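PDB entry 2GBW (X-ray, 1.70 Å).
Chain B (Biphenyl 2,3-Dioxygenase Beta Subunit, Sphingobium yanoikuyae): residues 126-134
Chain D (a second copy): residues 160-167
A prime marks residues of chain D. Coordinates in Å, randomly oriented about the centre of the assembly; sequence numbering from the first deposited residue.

Chain B 126-134: RNRRQTEVT
Chain D, residues 160-167: LDARVTQD

A two-stranded hairpin of chain B (strands 126-128 and 132-134, joined by a turn) lies against a segment of chain D with no regular helix or strand, in which Asp161′ (-83/-28) and Arg163′ (-65/-50) alternate with extended Ala162′ (-93/130) and Val164′ (-102/119), burying 406 Å² in all. Residues 127-131 and 162′-166′ run in broadly the same direction. Backbone pairs tie the strands: Arg126 N to Thr134 O (2.9 Å), Thr134 N to Arg126 O (3.0 Å), Arg128 N to Glu132 O (3.1 Å) and Glu132 N to Arg128 O (3.2 Å). Arg126 (m) points away from chain D. Asn127 (phi/psi -132/142, chi1 m) points toward it and is buried, its CA 6.1 Å from that of Ala162′; its CB lies 3.4 Å from Asp161′ O and its ND2 3.7 Å from Ala162′ CB, a van der Waals contact. On the averted side, Arg128 (p) and Glu132 (t) form a salt bridge, NH1 to OE1 3.0 Å. Arg129 takes the left-handed side of the map (51/-132) to begin the turn, and its CA-to-CB bond points away (chi m, m, t), so its contribution is its carbonyl: O accepts from water 1 (2.8 Å), which in turn accepts from Arg163′ N (2.9 Å), bridging the backbones. Gln130 (-95/-55, chi m, m) comes closest in register, CA to Arg163′ CA 5.3 Å. Its O accepts a hydrogen bond from Val164′ N (3.2 Å, 147°), while its side chain curls back so that OE1 sits 3.6 Å from Arg163′ CG, against the aliphatic part of an arginine (t, p, t) whose end leads away. Thr131 (-125/9, chi1 p) sets CG2 3.7 Å from CB of buried Val164′ (t), methyl against branched aliphatic carbon. Val133 (-144/127, t) points toward chain D and closes the contact, CG2 reaching the side chain of Gln166′ (m, t), while Thr134 stays out of reach.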

ATOM      1  N   ARG B 126      -4.764   5.866  13.320  1.00 37.61           N
ATOM      2  CA  ARG B 126      -4.574   4.838  14.332  1.00 38.99           C
ATOM      3  C   ARG B 126      -3.307   4.036  14.076  1.00 37.87           C
ATOM      4  O   ARG B 126      -3.021   3.664  12.924  1.00 40.73           O
ATOM      5  CB  ARG B 126      -5.760   3.867  14.364  1.00 37.83           C
ATOM      6  CG  ARG B 126      -7.159   4.512  14.473  1.00 38.58           C
ATOM      7  CD  ARG B 126      -8.282   3.453  14.372  1.00 37.68           C
ATOM      8  NE  ARG B 126      -8.478   2.683  15.591  1.00 37.37           N
ATOM      9  CZ  ARG B 126      -9.259   1.610  15.717  1.00 39.87           C
ATOM     10  NH1 ARG B 126      -9.803   1.057  14.639  1.00 43.74           N
ATOM     11  NH2 ARG B 126      -9.419   1.025  16.894  1.00 43.54           N
ATOM     12  N   ASN B 127      -2.555   3.751  15.143  1.00 37.51           N
ATOM     13  CA  ASN B 127      -1.342   2.914  15.075  1.00 37.63           C
ATOM     14  C   ASN B 127      -1.387   1.885  16.168  1.00 38.27           C
ATOM     15  O   ASN B 127      -1.901   2.156  17.260  1.00 39.53           O
ATOM     16  CB  ASN B 127      -0.096   3.793  15.308  1.00 38.75           C
ATOM     17  CG  ASN B 127       0.219   4.672  14.148  1.00 41.26           C
ATOM     18  OD1 ASN B 127      -0.362   5.767  14.020  1.00 41.28           O
ATOM     19  ND2 ASN B 127       1.139   4.234  13.293  1.00 37.97           N
ATOM     20  N   ARG B 128      -0.929   0.677  15.854  1.00 37.40           N
ATOM     21  CA  ARG B 128      -0.772  -0.330  16.887  1.00 38.22           C
ATOM     22  C   ARG B 128       0.338  -1.283  16.493  1.00 36.17           C
ATOM     23  O   ARG B 128       0.826  -1.272  15.344  1.00 36.39           O
ATOM     24  CB  ARG B 128      -2.064  -1.109  17.117  1.00 40.12           C
ATOM     25  CG  ARG B 128      -2.517  -1.932  15.918  1.00 38.71           C
ATOM     26  CD  ARG B 128      -3.911  -2.607  16.185  1.00 43.16           C
ATOM     27  NE  ARG B 128      -3.894  -3.413  17.416  1.00 44.59           N
ATOM     28  CZ  ARG B 128      -3.574  -4.683  17.473  1.00 49.03           C
ATOM     29  NH1 ARG B 128      -3.249  -5.350  16.361  1.00 50.17           N
ATOM     30  NH2 ARG B 128      -3.560  -5.296  18.650  1.00 46.57           N
ATOM     31  N   ARG B 129       0.771  -1.985  17.525  1.00 36.33           N
ATOM     32  CA  ARG B 129       1.849  -2.970  17.431  1.00 37.53           C
ATOM     33  C   ARG B 129       3.049  -2.318  16.732  1.00 36.16           C
ATOM     34  O   ARG B 129       3.470  -1.247  17.176  1.00 36.71           O
ATOM     35  CB  ARG B 129       1.317  -4.218  16.774  1.00 36.86           C
ATOM     36  CG  ARG B 129       0.182  -4.936  17.583  1.00 38.31           C
ATOM     37  CD  ARG B 129       0.610  -5.339  18.998  1.00 41.36           C
ATOM     38  NE  ARG B 129      -0.463  -6.177  19.614  1.00 39.80           N
ATOM     39  CZ  ARG B 129      -0.741  -6.226  20.906  1.00 44.20           C
ATOM     40  NH1 ARG B 129      -0.040  -5.494  21.784  1.00 47.13           N
ATOM     41  NH2 ARG B 129      -1.755  -6.972  21.343  1.00 41.08           N
ATOM     42  N   GLN B 130       3.643  -2.982  15.733  1.00 37.23           N
ATOM     43  CA  GLN B 130       4.921  -2.508  15.240  1.00 37.08           C
ATOM     44  C   GLN B 130       4.678  -1.609  14.037  1.00 38.28           C
ATOM     45  O   GLN B 130       5.158  -0.487  14.009  1.00 38.89           O
ATOM     46  CB  GLN B 130       5.856  -3.678  14.892  1.00 36.47           C
ATOM     47  CG  GLN B 130       6.172  -4.511  16.121  1.00 36.21           C
ATOM     48  CD  GLN B 130       7.093  -3.807  17.121  1.00 37.90           C
ATOM     49  OE1 GLN B 130       8.191  -3.314  16.735  1.00 39.05           O
ATOM     50  NE2 GLN B 130       6.699  -3.779  18.436  1.00 37.73           N
ATOM     51  N   THR B 131       3.960  -2.136  13.046  1.00 38.99           N
ATOM     52  CA  THR B 131       3.839  -1.477  11.725  1.00 39.16           C
ATOM     53  C   THR B 131       2.367  -1.219  11.276  1.00 40.89           C
ATOM     54  O   THR B 131       2.126  -0.810  10.097  1.00 39.98           O
ATOM     55  CB  THR B 131       4.514  -2.286  10.622  1.00 41.21           C
ATOM     56  OG1 THR B 131       3.906  -3.592  10.558  1.00 40.75           O
ATOM     57  CG2 THR B 131       6.089  -2.396  10.841  1.00 40.88           C
ATOM     58  N   GLU B 132       1.372  -1.438  12.175  1.00 40.00           N
ATOM     59  CA  GLU B 132      -0.023  -1.323  11.795  1.00 40.25           C
ATOM     60  C   GLU B 132      -0.477   0.116  11.842  1.00 39.94           C
ATOM     61  O   GLU B 132      -0.238   0.782  12.815  1.00 39.80           O
ATOM     62  CB  GLU B 132      -0.877  -2.199  12.709  1.00 40.98           C
ATOM     63  CG  GLU B 132      -2.319  -2.391  12.249  1.00 43.87           C
ATOM     64  CD  GLU B 132      -3.062  -3.579  12.935  1.00 46.30           C
ATOM     65  OE1 GLU B 132      -2.432  -4.394  13.606  1.00 49.19           O
ATOM     66  OE2 GLU B 132      -4.318  -3.628  12.802  1.00 59.08           O
ATOM     67  N   VAL B 133      -1.070   0.580  10.761  1.00 40.00           N
ATOM     68  CA  VAL B 133      -1.514   1.978  10.600  1.00 39.97           C
ATOM     69  C   VAL B 133      -2.819   1.903   9.798  1.00 40.57           C
ATOM     70  O   VAL B 133      -2.887   1.232   8.740  1.00 38.98           O
ATOM     71  CB  VAL B 133      -0.566   2.857   9.718  1.00 42.46           C
ATOM     72  CG1 VAL B 133      -1.100   4.308   9.637  1.00 43.43           C
ATOM     73  CG2 VAL B 133       0.853   2.825  10.156  1.00 44.53           C
ATOM     74  N   THR B 134      -3.865   2.520  10.314  1.00 39.12           N
ATOM     75  CA  THR B 134      -5.095   2.645   9.579  1.00 40.07           C
ATOM     76  C   THR B 134      -5.582   4.077   9.695  1.00 39.12           C
ATOM     77  O   THR B 134      -5.273   4.812  10.689  1.00 40.17           O
ATOM     78  CB  THR B 134      -6.141   1.700  10.117  1.00 40.65           C
ATOM     79  OG1 THR B 134      -6.428   1.998  11.474  1.00 44.08           O
ATOM     80  CG2 THR B 134      -5.703   0.162   9.947  1.00 41.95           C
TER
ATOM     81  N   LEU D 160       6.056  10.248  18.801  1.00 26.85           N
ATOM     82  CA  LEU D 160       5.752   9.605  17.540  1.00 27.65           C
ATOM     83  C   LEU D 160       4.676   8.550  17.715  1.00 26.60           C
ATOM     84  O   LEU D 160       4.668   7.809  18.699  1.00 25.70           O
ATOM     85  CB  LEU D 160       6.984   8.909  16.989  1.00 29.84           C
ATOM     86  CG  LEU D 160       8.068   9.679  16.284  1.00 33.51           C
ATOM     87  CD1 LEU D 160       9.259   8.696  16.127  1.00 36.20           C
ATOM     88  CD2 LEU D 160       7.616  10.224  14.949  1.00 34.50           C
ATOM     89  N   ASP D 161       3.737   8.448  16.790  1.00 25.56           N
ATOM     90  CA  ASP D 161       2.683   7.455  16.956  1.00 24.88           C
ATOM     91  C   ASP D 161       3.094   6.045  16.495  1.00 26.99           C
ATOM     92  O   ASP D 161       2.529   5.120  17.011  1.00 28.31           O
ATOM     93  CB  ASP D 161       1.421   7.879  16.199  1.00 25.29           C
ATOM     94  CG  ASP D 161       0.705   9.025  16.855  1.00 27.67           C
ATOM     95  OD1 ASP D 161       0.962   9.270  18.047  1.00 32.79           O
ATOM     96  OD2 ASP D 161      -0.118   9.670  16.179  1.00 30.18           O
ATOM     97  N   ALA D 162       4.023   5.943  15.542  1.00 26.68           N
ATOM     98  CA  ALA D 162       4.469   4.653  14.994  1.00 25.65           C
ATOM     99  C   ALA D 162       5.699   4.116  15.723  1.00 26.70           C
ATOM    100  O   ALA D 162       6.701   4.828  15.816  1.00 27.96           O
ATOM    101  CB  ALA D 162       4.772   4.766  13.503  1.00 26.91           C
ATOM    102  N   ARG D 163       5.660   2.862  16.149  1.00 26.84           N
ATOM    103  CA  ARG D 163       6.840   2.200  16.701  1.00 25.34           C
ATOM    104  C   ARG D 163       7.938   2.040  15.653  1.00 25.96           C
ATOM    105  O   ARG D 163       9.074   2.304  15.942  1.00 27.05           O
ATOM    106  CB  ARG D 163       6.488   0.821  17.305  1.00 26.32           C
ATOM    107  CG  ARG D 163       7.669   0.096  17.891  1.00 25.13           C
ATOM    108  CD  ARG D 163       8.366   0.888  19.023  1.00 29.54           C
ATOM    109  NE  ARG D 163       9.579   0.207  19.537  1.00 27.72           N
ATOM    110  CZ  ARG D 163      10.834   0.576  19.280  1.00 29.83           C
ATOM    111  NH1 ARG D 163      11.096   1.503  18.362  1.00 30.30           N
ATOM    112  NH2 ARG D 163      11.827  -0.049  19.895  1.00 31.66           N
ATOM    113  N   VAL D 164       7.580   1.506  14.500  1.00 24.47           N
ATOM    114  CA  VAL D 164       8.499   1.294  13.338  1.00 24.10           C
ATOM    115  C   VAL D 164       8.178   2.451  12.341  1.00 24.54           C
ATOM    116  O   VAL D 164       7.082   2.564  11.814  1.00 24.78           O
ATOM    117  CB  VAL D 164       8.288  -0.046  12.696  1.00 24.75           C
ATOM    118  CG1 VAL D 164       9.178  -0.200  11.454  1.00 25.49           C
ATOM    119  CG2 VAL D 164       8.524  -1.166  13.702  1.00 23.49           C
ATOM    120  N   THR D 165       9.173   3.260  12.073  1.00 24.24           N
ATOM    121  CA  THR D 165       9.079   4.399  11.147  1.00 25.06           C
ATOM    122  C   THR D 165       9.088   3.927   9.701  1.00 25.06           C
ATOM    123  O   THR D 165      10.025   3.210   9.276  1.00 26.60           O
ATOM    124  CB  THR D 165      10.286   5.355  11.375  1.00 25.02           C
ATOM    125  OG1 THR D 165      10.393   5.679  12.748  1.00 27.80           O
ATOM    126  CG2 THR D 165      10.096   6.700  10.557  1.00 24.67           C
ATOM    127  N   GLN D 166       8.002   4.233   8.999  1.00 24.42           N
ATOM    128  CA  GLN D 166       7.834   3.817   7.620  1.00 26.22           C
ATOM    129  C   GLN D 166       8.321   4.953   6.707  1.00 26.17           C
ATOM    130  O   GLN D 166       7.547   5.519   5.917  1.00 27.23           O
ATOM    131  CB  GLN D 166       6.386   3.402   7.346  1.00 26.34           C
ATOM    132  CG  GLN D 166       5.996   2.162   8.237  1.00 28.53           C
ATOM    133  CD  GLN D 166       4.773   1.389   7.798  1.00 29.25           C
ATOM    134  OE1 GLN D 166       3.891   1.037   8.614  1.00 35.14           O
ATOM    135  NE2 GLN D 166       4.700   1.108   6.515  1.00 27.23           N
ATOM    136  N   ASP D 167       9.608   5.269   6.801  1.00 27.08           N
ATOM    137  CA  ASP D 167      10.221   6.330   5.995  1.00 27.16           C
ATOM    138  C   ASP D 167      11.713   6.086   6.022  1.00 27.73           C
ATOM    139  O   ASP D 167      12.211   5.485   6.966  1.00 28.24           O
ATOM    140  CB  ASP D 167       9.885   7.683   6.659  1.00 27.13           C
ATOM    141  CG  ASP D 167      10.137   8.918   5.758  1.00 27.77           C
ATOM    142  OD1 ASP D 167      11.013   8.870   4.848  1.00 33.41           O
ATOM    143  OD2 ASP D 167       9.476   9.962   6.014  1.00 27.46           O
TER
HETATM  144  O   HOH W   1       3.194   1.299  16.058  1.00 25.37           O